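Local structure of regulator of nonsense transcripts 2 (Homo sapiens, 4CEK) at residues G87-E91 with D197-H201; A138-C142 with T178-M183; V155-F159 with D189-L194; L166-P170 with R218-E222; I250-C254 with M297-A301. The protein acts in nonsense-mediated mRNA decay, probably as a scaffold whose three MIF4G domains, the second of which is described here, help to organise the decay machinery. All blocks are in the same frame, centred on the assembly; numbering follows the deposited sequence.

Contact 1. Residues G87-E91 with D197-H201; sequences GDEAE and DFRFH
Asp-88 and Asp-197 meet carboxylate to carboxylate, coming from opposite directions with their planes steeply turned. Asp-88 OD2 stands 2.7 Å from Asp-197 OD2, so close that one of the acids probably holds a proton and donates it. The same oxygen of Asp-88 lies at the edge of the His-201 imidazole, 3.2 Å from NE2. Thr-216 of helix 210-225 hydrogen-bonds to that NE2 and, weakly, to Asp-197 OD2, which ties a third helix to the polar cluster.

The other oxygen of Asp-88 is used for capping. This residue is the N-cap of helix 89-99: its chi1 of 40° places CG between the backbone N and the carbonyl carbon, and OD1 accepts from Glu-91 N at 3.0 Å with an N-H...O angle of 158°. One carboxylate therefore both caps the start of this helix and touches helix 185-203 of the all-helical MIF4G fold.

Van der Waals contacts flank the acids. Ala-90 CB rests 3.6 Å from Asp-197 OD1. On the more exposed side, the carboxylate of Glu-89 crosses the edge of the Phe-200 ring, the two planes 84° apart, with OE2 3.6 Å from Phe-200 CZ; Glu-89 OE1 is buried there without a polar partner in the model.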
# COMPACT_ATOMS: atom_id res chain seq x y z
N GLY A 87 13.59 -8.52 -2.56
CA GLY A 87 12.87 -7.65 -1.64
C GLY A 87 13.76 -7.16 -0.51
O GLY A 87 14.97 -7.02 -0.68
N ASP A 88 13.14 -6.91 0.65
CA ASP A 88 13.85 -6.53 1.89
C ASP A 88 13.91 -7.68 2.89
O ASP A 88 13.34 -8.76 2.67
CB ASP A 88 13.23 -5.28 2.54
CG ASP A 88 11.69 -5.27 2.50
OD1 ASP A 88 11.06 -6.33 2.62
OD2 ASP A 88 11.11 -4.18 2.35
N GLU A 89 14.63 -7.44 3.99
CA GLU A 89 14.70 -8.37 5.13
C GLU A 89 13.29 -8.73 5.63
O GLU A 89 13.04 -9.88 5.97
CB GLU A 89 15.50 -7.75 6.28
CG GLU A 89 16.99 -7.57 6.01
CD GLU A 89 17.38 -6.15 5.57
OE1 GLU A 89 16.75 -5.59 4.65
OE2 GLU A 89 18.35 -5.62 6.15
N ALA A 90 12.38 -7.76 5.64
CA ALA A 90 11.01 -7.94 6.15
C ALA A 90 10.24 -8.99 5.34
O ALA A 90 9.62 -9.88 5.91
CB ALA A 90 10.26 -6.61 6.14
N GLU A 91 10.32 -8.89 4.01
CA GLU A 91 9.72 -9.87 3.11
C GLU A 91 10.38 -11.24 3.15
O GLU A 91 9.70 -12.24 2.99
CB GLU A 91 9.73 -9.36 1.66
CG GLU A 91 8.72 -8.24 1.44
CD GLU A 91 9.05 -7.38 0.24
OE1 GLU A 91 9.39 -7.92 -0.85
OE2 GLU A 91 8.96 -6.15 0.40
N ASP A 197 7.92 -1.52 8.12
CA ASP A 197 8.88 -1.58 7.01
C ASP A 197 9.22 -0.16 6.52
O ASP A 197 10.39 0.15 6.24
CB ASP A 197 8.30 -2.43 5.90
CG ASP A 197 9.34 -3.05 5.04
OD1 ASP A 197 10.51 -3.10 5.43
OD2 ASP A 197 8.99 -3.46 3.94
N PHE A 198 8.22 0.73 6.53
CA PHE A 198 8.44 2.12 6.22
C PHE A 198 9.46 2.74 7.16
O PHE A 198 10.44 3.33 6.71
CB PHE A 198 7.14 2.91 6.25
CG PHE A 198 7.30 4.38 5.94
CD1 PHE A 198 7.40 4.81 4.63
CD2 PHE A 198 7.40 5.31 6.93
CE1 PHE A 198 7.53 6.16 4.32
CE2 PHE A 198 7.57 6.67 6.65
CZ PHE A 198 7.62 7.08 5.33
N ARG A 199 9.25 2.57 8.46
CA ARG A 199 10.17 3.06 9.51
C ARG A 199 11.57 2.55 9.27
O ARG A 199 12.53 3.31 9.28
CB ARG A 199 9.73 2.55 10.86
CG ARG A 199 9.46 3.57 11.93
CD ARG A 199 8.85 2.87 13.16
NE ARG A 199 7.40 2.97 13.15
CZ ARG A 199 6.53 1.97 13.30
NH1 ARG A 199 6.91 0.73 13.54
NH2 ARG A 199 5.23 2.26 13.23
N PHE A 200 11.67 1.26 9.03
CA PHE A 200 12.94 0.62 8.68
C PHE A 200 13.64 1.29 7.47
O PHE A 200 14.80 1.68 7.57
CB PHE A 200 12.68 -0.87 8.43
CG PHE A 200 13.89 -1.65 8.10
CD1 PHE A 200 14.83 -1.95 9.07
CD2 PHE A 200 14.10 -2.10 6.79
CE1 PHE A 200 15.98 -2.67 8.75
CE2 PHE A 200 15.24 -2.82 6.46
CZ PHE A 200 16.18 -3.10 7.44
N HIS A 201 12.90 1.49 6.37
CA HIS A 201 13.44 2.18 5.19
C HIS A 201 13.86 3.60 5.43
O HIS A 201 14.83 4.07 4.82
CB HIS A 201 12.44 2.20 4.04
CG HIS A 201 12.14 0.83 3.47
ND1 HIS A 201 13.07 -0.11 3.32
CD2 HIS A 201 10.95 0.28 3.01
CE1 HIS A 201 12.52 -1.21 2.79
NE2 HIS A 201 11.22 -0.98 2.61

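Contact 2. Residues A138-C142 with T178-M183; sequences AMDFC and TLHPCM
Met-183 reaches across to Phe-141 and Cys-142, and its side chain can be traced outward atom by atom. CB leaves the backbone with CG between the backbone N and the carbonyl carbon (chi1 56°), and CB and CG act as an extended spacer, meeting nothing of residues 138-142. SD is the first atom to touch: it lies 3.9 Å from Phe-141 CE1 and 5.1 Å from the ring centroid, 75° off the ring normal, which makes this a Met-aromatic contact at the ring edge. The chain then bends at SD (chi3 78°), turning CE to within 4.1 Å of Cys-142 SG. That sulfur also faces another thiol, Cys-182 SG, at 3.6 Å, far too long for a disulfide.

Leu-179 fills the space between these sulfurs and Ala-138. Its CD2 sits 4.2 Å from Ala-138 CB and 4.4 Å from Cys-142 CB, while CD1 approaches Phe-141 obliquely. Just before it in the chain, Thr-178 sets CG2 4.1 Å from Ala-138 CB.

The contact joins helix 131-144 to the C-terminal end of helix 169-179 and the turn that follows. Helix 148-159 packs against both partners, Leu-154 touching Phe-141 and Leu-179, and Arg-151 touching Met-183.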
# COMPACT_ATOMS: atom_id res chain seq x y z
N ALA A 138 -12.23 -12.08 -3.12
CA ALA A 138 -12.78 -11.68 -1.84
C ALA A 138 -14.00 -12.52 -1.45
O ALA A 138 -14.14 -12.91 -0.29
CB ALA A 138 -13.13 -10.21 -1.85
N MET A 139 -14.91 -12.78 -2.38
CA MET A 139 -16.11 -13.58 -2.06
C MET A 139 -15.69 -15.01 -1.75
O MET A 139 -16.13 -15.59 -0.75
CB MET A 139 -17.14 -13.51 -3.19
CG MET A 139 -17.91 -12.20 -3.22
SD MET A 139 -19.05 -11.90 -4.61
CE MET A 139 -17.93 -11.79 -6.01
N ASP A 140 -14.80 -15.55 -2.56
CA ASP A 140 -14.29 -16.90 -2.37
C ASP A 140 -13.63 -17.07 -1.00
O ASP A 140 -13.88 -18.05 -0.29
CB ASP A 140 -13.30 -17.24 -3.51
CG ASP A 140 -12.80 -18.66 -3.47
OD1 ASP A 140 -13.42 -19.49 -2.77
OD2 ASP A 140 -11.78 -18.96 -4.15
N PHE A 141 -12.78 -16.13 -0.62
CA PHE A 141 -12.08 -16.21 0.66
C PHE A 141 -13.06 -16.08 1.83
O PHE A 141 -13.01 -16.83 2.80
CB PHE A 141 -11.01 -15.11 0.76
CG PHE A 141 -10.16 -15.23 1.96
CD1 PHE A 141 -10.56 -14.68 3.14
CD2 PHE A 141 -9.00 -16.00 1.93
CE1 PHE A 141 -9.79 -14.84 4.30
CE2 PHE A 141 -8.24 -16.17 3.08
CZ PHE A 141 -8.64 -15.57 4.27
N CYS A 142 -13.95 -15.12 1.71
CA CYS A 142 -14.88 -14.80 2.78
C CYS A 142 -15.88 -15.95 3.08
O CYS A 142 -16.41 -16.05 4.18
CB CYS A 142 -15.63 -13.52 2.39
SG CYS A 142 -16.26 -12.57 3.78
N THR A 178 -12.10 -4.38 0.87
CA THR A 178 -13.37 -5.08 0.65
C THR A 178 -13.66 -6.09 1.79
O THR A 178 -14.79 -6.26 2.21
CB THR A 178 -13.37 -5.80 -0.71
OG1 THR A 178 -13.21 -4.83 -1.77
CG2 THR A 178 -14.66 -6.54 -0.91
N LEU A 179 -12.61 -6.72 2.30
CA LEU A 179 -12.70 -7.60 3.43
C LEU A 179 -12.91 -6.88 4.77
O LEU A 179 -13.49 -7.43 5.70
CB LEU A 179 -11.44 -8.47 3.49
CG LEU A 179 -11.32 -9.45 2.32
CD1 LEU A 179 -10.03 -10.27 2.40
CD2 LEU A 179 -12.54 -10.36 2.31
N HIS A 180 -12.45 -5.64 4.87
CA HIS A 180 -12.33 -4.97 6.18
C HIS A 180 -13.59 -4.88 7.00
O HIS A 180 -13.55 -5.05 8.22
CB HIS A 180 -11.75 -3.57 5.96
CG HIS A 180 -11.69 -2.73 7.20
ND1 HIS A 180 -10.81 -2.96 8.20
CD2 HIS A 180 -12.44 -1.62 7.59
CE1 HIS A 180 -10.97 -2.04 9.16
NE2 HIS A 180 -11.98 -1.22 8.79
N PRO A 181 -14.74 -4.61 6.35
CA PRO A 181 -15.97 -4.49 7.14
C PRO A 181 -16.45 -5.78 7.83
O PRO A 181 -17.30 -5.69 8.71
CB PRO A 181 -16.99 -4.02 6.09
CG PRO A 181 -16.16 -3.30 5.07
CD PRO A 181 -14.97 -4.21 4.95
N CYS A 182 -15.91 -6.94 7.48
CA CYS A 182 -16.27 -8.16 8.15
C CYS A 182 -15.11 -9.07 8.58
O CYS A 182 -15.32 -10.19 8.99
CB CYS A 182 -17.23 -8.93 7.26
SG CYS A 182 -16.40 -9.65 5.86
N MET A 183 -13.88 -8.57 8.46
CA MET A 183 -12.68 -9.13 9.11
C MET A 183 -11.60 -8.03 9.07
O MET A 183 -10.60 -8.09 8.35
CB MET A 183 -12.18 -10.39 8.41
CG MET A 183 -11.87 -10.23 6.94
SD MET A 183 -11.24 -11.75 6.22
CE MET A 183 -12.85 -12.57 6.08

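Contact 3. Residues V155-F159 with D189-L194; sequences VRALF and DLCSML
Phe-159 and Met-193 are brought together by opposite choices at the first torsion. Phe-159 holds CG anti to the backbone N (chi1 177°), beside its carbonyl carbon, which sends the ring across the gap; Met-193 holds CG anti to the carbonyl carbon and runs on extended to the sulfur. As a result Met-193 SD lies over one face of the Phe-159 ring, 4.6 Å from the centroid and only 25° off the normal, a face-on Met-aromatic contact. Nearer the backbone, Met-193 CB packs 3.8 Å from Phe-159 CD1. Met-193 CE and Val-155 CG1 are modelled implausibly close together, so the positions of both methyls are doubtful.

Leu-190 wedges in from the edge of the same ring. Its CD1 approaches Phe-159 CB to 3.7 Å, and its other methyl, CD2, reaches Leu-158 CB at 4.1 Å. Leu-194 adds CD2 obliquely at 4.1 Å from Phe-159 CE1. At the opposite end of the contact Val-155 CG2 lies against the CB of Asp-189, at 3.9 Å.

The two helical segments approach to 9.8 Å between axes and cross at -41°, running in broadly the same direction, as fits helices two apart in a stack of helical hairpins. Helix 169-179, which lies between them in the chain, adds Val-176 against Leu-158 and Leu-190. Phe-219 of helix 210-225 packs on Leu-190 and Leu-194, and Lys-215 of that helix makes a cation-pi contact with Phe-159. Glu-91 and Thr-94 bring helix 89-99 against the same phenylalanine.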
# COMPACT_ATOMS: atom_id res chain seq x y z
N VAL A 155 -2.66 -12.09 4.81
CA VAL A 155 -1.89 -10.89 5.14
C VAL A 155 -0.44 -11.05 4.69
O VAL A 155 0.13 -10.17 4.04
CB VAL A 155 -1.97 -10.59 6.65
CG1 VAL A 155 -0.85 -9.65 7.06
CG2 VAL A 155 -3.31 -10.00 7.02
N ARG A 156 0.15 -12.20 4.97
CA ARG A 156 1.54 -12.40 4.67
C ARG A 156 1.80 -12.57 3.18
O ARG A 156 2.84 -12.14 2.66
CB ARG A 156 2.08 -13.60 5.45
CG ARG A 156 2.14 -13.36 6.95
CD ARG A 156 2.53 -14.62 7.72
NE ARG A 156 2.15 -14.54 9.12
CZ ARG A 156 2.57 -15.38 10.08
NH1 ARG A 156 3.39 -16.38 9.82
NH2 ARG A 156 2.16 -15.20 11.33
N ALA A 157 0.86 -13.18 2.47
CA ALA A 157 0.97 -13.29 1.01
C ALA A 157 0.77 -11.94 0.35
O ALA A 157 1.44 -11.63 -0.63
CB ALA A 157 -0.00 -14.31 0.44
N LEU A 158 -0.15 -11.13 0.85
CA LEU A 158 -0.30 -9.76 0.36
C LEU A 158 0.99 -8.94 0.57
O LEU A 158 1.41 -8.22 -0.31
CB LEU A 158 -1.48 -9.09 1.03
CG LEU A 158 -2.82 -9.76 0.80
CD1 LEU A 158 -3.94 -8.94 1.40
CD2 LEU A 158 -3.04 -9.94 -0.69
N PHE A 159 1.67 -9.12 1.71
CA PHE A 159 2.81 -8.28 2.07
C PHE A 159 4.05 -8.61 1.23
O PHE A 159 4.87 -7.73 0.94
CB PHE A 159 3.13 -8.43 3.57
CG PHE A 159 4.35 -7.67 4.02
CD1 PHE A 159 4.27 -6.31 4.32
CD2 PHE A 159 5.58 -8.31 4.15
CE1 PHE A 159 5.38 -5.61 4.76
CE2 PHE A 159 6.69 -7.61 4.59
CZ PHE A 159 6.60 -6.25 4.90
N ASP A 189 -3.27 -5.83 10.34
CA ASP A 189 -1.98 -6.51 10.36
C ASP A 189 -1.11 -6.01 9.19
O ASP A 189 0.07 -5.75 9.39
CB ASP A 189 -2.14 -8.03 10.22
CG ASP A 189 -2.45 -8.75 11.56
OD1 ASP A 189 -2.83 -8.09 12.55
OD2 ASP A 189 -2.31 -10.00 11.60
N LEU A 190 -1.70 -5.91 8.00
CA LEU A 190 -0.98 -5.47 6.82
C LEU A 190 -0.46 -4.06 7.08
O LEU A 190 0.73 -3.80 6.88
CB LEU A 190 -1.84 -5.55 5.54
CG LEU A 190 -1.06 -5.37 4.22
CD1 LEU A 190 0.14 -6.30 4.07
CD2 LEU A 190 -1.97 -5.50 3.03
N CYS A 191 -1.31 -3.18 7.63
CA CYS A 191 -0.92 -1.80 7.82
C CYS A 191 0.22 -1.71 8.81
O CYS A 191 1.18 -0.93 8.62
CB CYS A 191 -2.07 -0.92 8.27
SG CYS A 191 -3.28 -0.68 6.95
N SER A 192 0.11 -2.51 9.86
CA SER A 192 1.13 -2.56 10.87
C SER A 192 2.44 -3.01 10.30
O SER A 192 3.50 -2.45 10.62
CB SER A 192 0.72 -3.50 11.98
OG SER A 192 1.82 -3.64 12.87
N MET A 193 2.39 -4.03 9.47
CA MET A 193 3.60 -4.51 8.77
C MET A 193 4.20 -3.43 7.84
O MET A 193 5.41 -3.25 7.76
CB MET A 193 3.26 -5.77 7.97
CG MET A 193 2.95 -7.00 8.82
SD MET A 193 2.75 -8.49 7.81
CE MET A 193 1.09 -8.23 7.20
N LEU A 194 3.32 -2.70 7.13
CA LEU A 194 3.74 -1.74 6.14
C LEU A 194 4.34 -0.55 6.85
O LEU A 194 5.40 -0.09 6.46
CB LEU A 194 2.56 -1.34 5.24
CG LEU A 194 2.19 -2.31 4.12
CD1 LEU A 194 0.92 -1.86 3.38
CD2 LEU A 194 3.33 -2.44 3.13

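Contact 4. Residues L166-P170 with R218-E222; sequences LDLLP and RFIGE
Leu-169 drives its two methyls into the side of helix 210-225, at Arg-218 and Phe-219, near the middle of the helical stack that forms this MIF4G domain. This is the tightly packed part. Leu-169 CD2 lies over one face of the Phe-219 ring, 3.9 Å from the centroid and 19° off the normal, a CH-pi contact. Its sister methyl CD1 presses on the aliphatic root of the arginine, 3.4 Å from Arg-218 CB. The leucine's CG stands anti to the carbonyl carbon (chi1 -62°), and from there the fork straddles the two neighbours. Val-161 touches both Leu-169 and Phe-219 and extends this apolar part.

On the partly exposed flank the partners are polar side chains, met by the edge of Pro-170 and by one methyl of Leu-166. Pro-170 CB rests 3.7 Å from Glu-222 OE1, an oxygen whose hydrogen bond goes to Tyr-18; the other oxygen of Glu-222 forms a salt bridge with Lys-225. Arg-218, bent at chi3, crosses Leu-166 at about a right angle and leans on Thr-255 and Thr-259 of helix 247-266. Over one face of its guanidinium sits Leu-166 CD1, 3.1 Å from Arg-218 NE, a nitrogen that is buried here with no polar partner in the model.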
# COMPACT_ATOMS: atom_id res chain seq x y z
N LEU A 166 4.29 -4.30 -9.46
CA LEU A 166 3.64 -3.09 -8.99
C LEU A 166 2.19 -2.99 -9.39
O LEU A 166 1.40 -2.28 -8.73
CB LEU A 166 4.35 -1.84 -9.54
CG LEU A 166 5.77 -1.54 -9.02
CD1 LEU A 166 6.15 -0.09 -9.36
CD2 LEU A 166 5.90 -1.86 -7.52
N ASP A 167 1.84 -3.63 -10.51
CA ASP A 167 0.45 -3.59 -11.05
C ASP A 167 -0.59 -4.23 -10.12
O ASP A 167 -1.78 -3.90 -10.18
CB ASP A 167 0.40 -4.29 -12.42
CG ASP A 167 0.86 -5.76 -12.36
OD1 ASP A 167 1.98 -6.04 -11.86
OD2 ASP A 167 0.10 -6.65 -12.82
N LEU A 168 -0.13 -5.15 -9.26
CA LEU A 168 -1.00 -5.80 -8.25
C LEU A 168 -1.43 -4.90 -7.09
O LEU A 168 -2.53 -5.02 -6.56
CB LEU A 168 -0.31 -7.04 -7.70
CG LEU A 168 -0.07 -8.17 -8.71
CD1 LEU A 168 0.69 -9.31 -8.04
CD2 LEU A 168 -1.39 -8.63 -9.30
N LEU A 169 -0.60 -3.94 -6.72
CA LEU A 169 -0.88 -3.14 -5.51
C LEU A 169 -2.27 -2.59 -5.42
O LEU A 169 -2.85 -2.57 -4.34
CB LEU A 169 0.13 -1.99 -5.37
CG LEU A 169 1.58 -2.45 -5.22
CD1 LEU A 169 2.53 -1.27 -5.08
CD2 LEU A 169 1.69 -3.44 -4.09
N PRO A 170 -2.82 -2.04 -6.53
CA PRO A 170 -4.17 -1.46 -6.37
C PRO A 170 -5.24 -2.53 -6.11
O PRO A 170 -6.26 -2.26 -5.45
CB PRO A 170 -4.45 -0.80 -7.74
CG PRO A 170 -3.11 -0.65 -8.38
CD PRO A 170 -2.21 -1.70 -7.82
N ARG A 218 4.47 2.74 -2.35
CA ARG A 218 3.30 2.62 -3.25
C ARG A 218 2.11 1.88 -2.61
O ARG A 218 0.96 2.29 -2.78
CB ARG A 218 3.65 1.94 -4.57
CG ARG A 218 4.51 2.79 -5.50
CD ARG A 218 4.63 2.16 -6.88
NE ARG A 218 5.96 2.37 -7.45
CZ ARG A 218 6.29 3.34 -8.31
NH1 ARG A 218 5.38 4.24 -8.72
NH2 ARG A 218 7.55 3.43 -8.75
N PHE A 219 2.41 0.80 -1.88
CA PHE A 219 1.38 0.00 -1.20
C PHE A 219 0.67 0.87 -0.17
O PHE A 219 -0.52 0.96 -0.18
CB PHE A 219 1.99 -1.26 -0.56
CG PHE A 219 1.06 -2.47 -0.52
CD1 PHE A 219 -0.34 -2.36 -0.67
CD2 PHE A 219 1.61 -3.77 -0.35
CE1 PHE A 219 -1.16 -3.47 -0.63
CE2 PHE A 219 0.77 -4.89 -0.29
CZ PHE A 219 -0.62 -4.74 -0.43
N ILE A 220 1.42 1.63 0.62
CA ILE A 220 0.80 2.57 1.55
C ILE A 220 -0.09 3.59 0.83
O ILE A 220 -1.20 3.99 1.31
CB ILE A 220 1.87 3.31 2.40
CG1 ILE A 220 2.52 2.29 3.35
CG2 ILE A 220 1.21 4.44 3.15
CD1 ILE A 220 3.77 2.72 4.13
N GLY A 221 0.36 4.02 -0.35
CA GLY A 221 -0.43 4.96 -1.13
C GLY A 221 -1.75 4.39 -1.57
O GLY A 221 -2.77 5.06 -1.53
N GLU A 222 -1.73 3.17 -2.06
CA GLU A 222 -2.99 2.53 -2.55
C GLU A 222 -3.99 2.32 -1.39
O GLU A 222 -5.17 2.66 -1.47
CB GLU A 222 -2.65 1.19 -3.21
CG GLU A 222 -2.04 1.33 -4.61
CD GLU A 222 -2.93 2.18 -5.52
OE1 GLU A 222 -4.18 2.08 -5.42
OE2 GLU A 222 -2.42 3.01 -6.29

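Contact 5. Residues I250-C254 with M297-A301; sequences IEMAC and MVENA
Met-297 lies along Glu-251 and Cys-254, and its shape sets that side of the contact. With CG anti to the backbone N (chi1 -152°) and an extended chi2, the side chain runs straight out from its helix; it then bends at the thioether (chi3 -73°). The straight part lays CG beside the thiol, 3.7 Å from Cys-254 SG. Beyond it, SD comes to 3.7 Å from Glu-251 CG, and after the bend CE follows the glutamate chain, ending 4.0 Å from Glu-251 OE1. The acid is extended beyond CG, so that OE2 can reach a hydrogen bond with Tyr-294, one turn earlier on the helix of Met-297.

Cys-254 packs against the other helix. Its SG, anti to the carbonyl carbon, points back along its own helix and touches both Met-297 CG and Ala-301, whose CB lies 3.9 Å away from that SG. At the other end two branched side chains cross at about a right angle: Ile-250 CG2 meets Val-298 CG2 at 3.7 Å. Phe-245 touches both of these residues and closes that end of the apolar seam.

The segments run nearly side by side, 9.8 Å between axes and 15° apart, pointing the same way. Such near-parallel packing of helices 247-266 and 292-305, with helix 268-287 between them in the sequence, is typical of stacked antiparallel hairpins in MIF4G and related alpha-helical repeat folds.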
# COMPACT_ATOMS: atom_id res chain seq x y z
N ILE A 250 13.76 11.62 -0.51
CA ILE A 250 13.16 12.49 -1.51
C ILE A 250 12.43 11.60 -2.49
O ILE A 250 11.29 11.90 -2.83
CB ILE A 250 14.21 13.37 -2.28
CG1 ILE A 250 14.81 14.49 -1.40
CG2 ILE A 250 13.57 14.06 -3.46
CD1 ILE A 250 16.15 15.03 -1.93
N GLU A 251 13.05 10.49 -2.94
CA GLU A 251 12.37 9.62 -3.90
C GLU A 251 11.15 8.91 -3.31
O GLU A 251 10.09 8.87 -3.94
CB GLU A 251 13.27 8.58 -4.51
CG GLU A 251 14.65 9.07 -4.87
CD GLU A 251 15.38 8.13 -5.81
OE1 GLU A 251 14.70 7.57 -6.73
OE2 GLU A 251 16.62 7.96 -5.60
N MET A 252 11.31 8.37 -2.12
CA MET A 252 10.17 7.75 -1.41
C MET A 252 9.03 8.74 -1.32
O MET A 252 7.89 8.41 -1.59
CB MET A 252 10.58 7.28 -0.00
CG MET A 252 11.64 6.16 0.01
SD MET A 252 12.20 5.78 1.70
CE MET A 252 10.64 5.27 2.40
N ALA A 253 9.36 9.97 -0.95
CA ALA A 253 8.37 11.06 -0.88
C ALA A 253 7.62 11.29 -2.19
O ALA A 253 6.40 11.53 -2.17
CB ALA A 253 9.05 12.37 -0.50
N CYS A 254 8.36 11.30 -3.30
CA CYS A 254 7.84 11.64 -4.62
C CYS A 254 7.02 10.49 -5.13
O CYS A 254 5.95 10.71 -5.72
CB CYS A 254 8.98 12.03 -5.63
SG CYS A 254 9.81 13.62 -5.21
N MET A 297 12.86 16.13 -9.73
CA MET A 297 11.95 15.18 -9.03
C MET A 297 10.93 15.86 -8.10
O MET A 297 9.73 15.68 -8.27
CB MET A 297 12.75 14.16 -8.23
CG MET A 297 12.07 12.80 -8.02
SD MET A 297 13.11 11.66 -7.07
CE MET A 297 14.36 11.23 -8.29
N VAL A 298 11.37 16.67 -7.16
CA VAL A 298 10.46 17.38 -6.28
C VAL A 298 9.46 18.26 -7.08
O VAL A 298 8.25 18.24 -6.82
CB VAL A 298 11.26 18.26 -5.28
CG1 VAL A 298 10.32 19.15 -4.45
CG2 VAL A 298 12.16 17.40 -4.36
N GLU A 299 9.97 19.04 -8.04
CA GLU A 299 9.10 19.85 -8.92
C GLU A 299 8.01 19.03 -9.59
O GLU A 299 6.84 19.39 -9.56
CB GLU A 299 9.94 20.57 -9.99
CG GLU A 299 10.77 21.68 -9.37
CD GLU A 299 11.88 22.20 -10.24
OE1 GLU A 299 12.13 21.67 -11.31
OE2 GLU A 299 12.52 23.18 -9.83
N ASN A 300 8.40 17.92 -10.19
CA ASN A 300 7.44 17.08 -10.88
C ASN A 300 6.33 16.51 -9.96
O ASN A 300 5.15 16.58 -10.31
CB ASN A 300 8.17 16.00 -11.65
CG ASN A 300 8.88 16.57 -12.86
OD1 ASN A 300 8.66 17.74 -13.24
ND2 ASN A 300 9.77 15.76 -13.46
N ALA A 301 6.71 16.07 -8.75
CA ALA A 301 5.72 15.60 -7.78
C ALA A 301 4.82 16.73 -7.35
O ALA A 301 3.60 16.54 -7.22
CB ALA A 301 6.37 14.97 -6.55

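Overall arrangement
Contacts 1, 3 and 4 form one continuous body. Contacts 1 and 3 share helix 185-203 and meet where Phe-159 CZ lies 3.8 Å from Asp-197 OD2. Contacts 3 and 4, with centres 12 Å apart, join through Phe-219, whose CZ is 3.8 Å from Leu-190 CD2. Contact 4 lies nearest the middle of the chain, about 5 Å from its centre. Contacts 2 and 5 mark opposite sides, their centres about 35 Å apart. Contact 5 still touches contact 1, Met-252 CE standing 3.8 Å from Phe-198 CE1, whereas contact 2 connects only indirectly, through shared helix 169-179 and through helix 148-159.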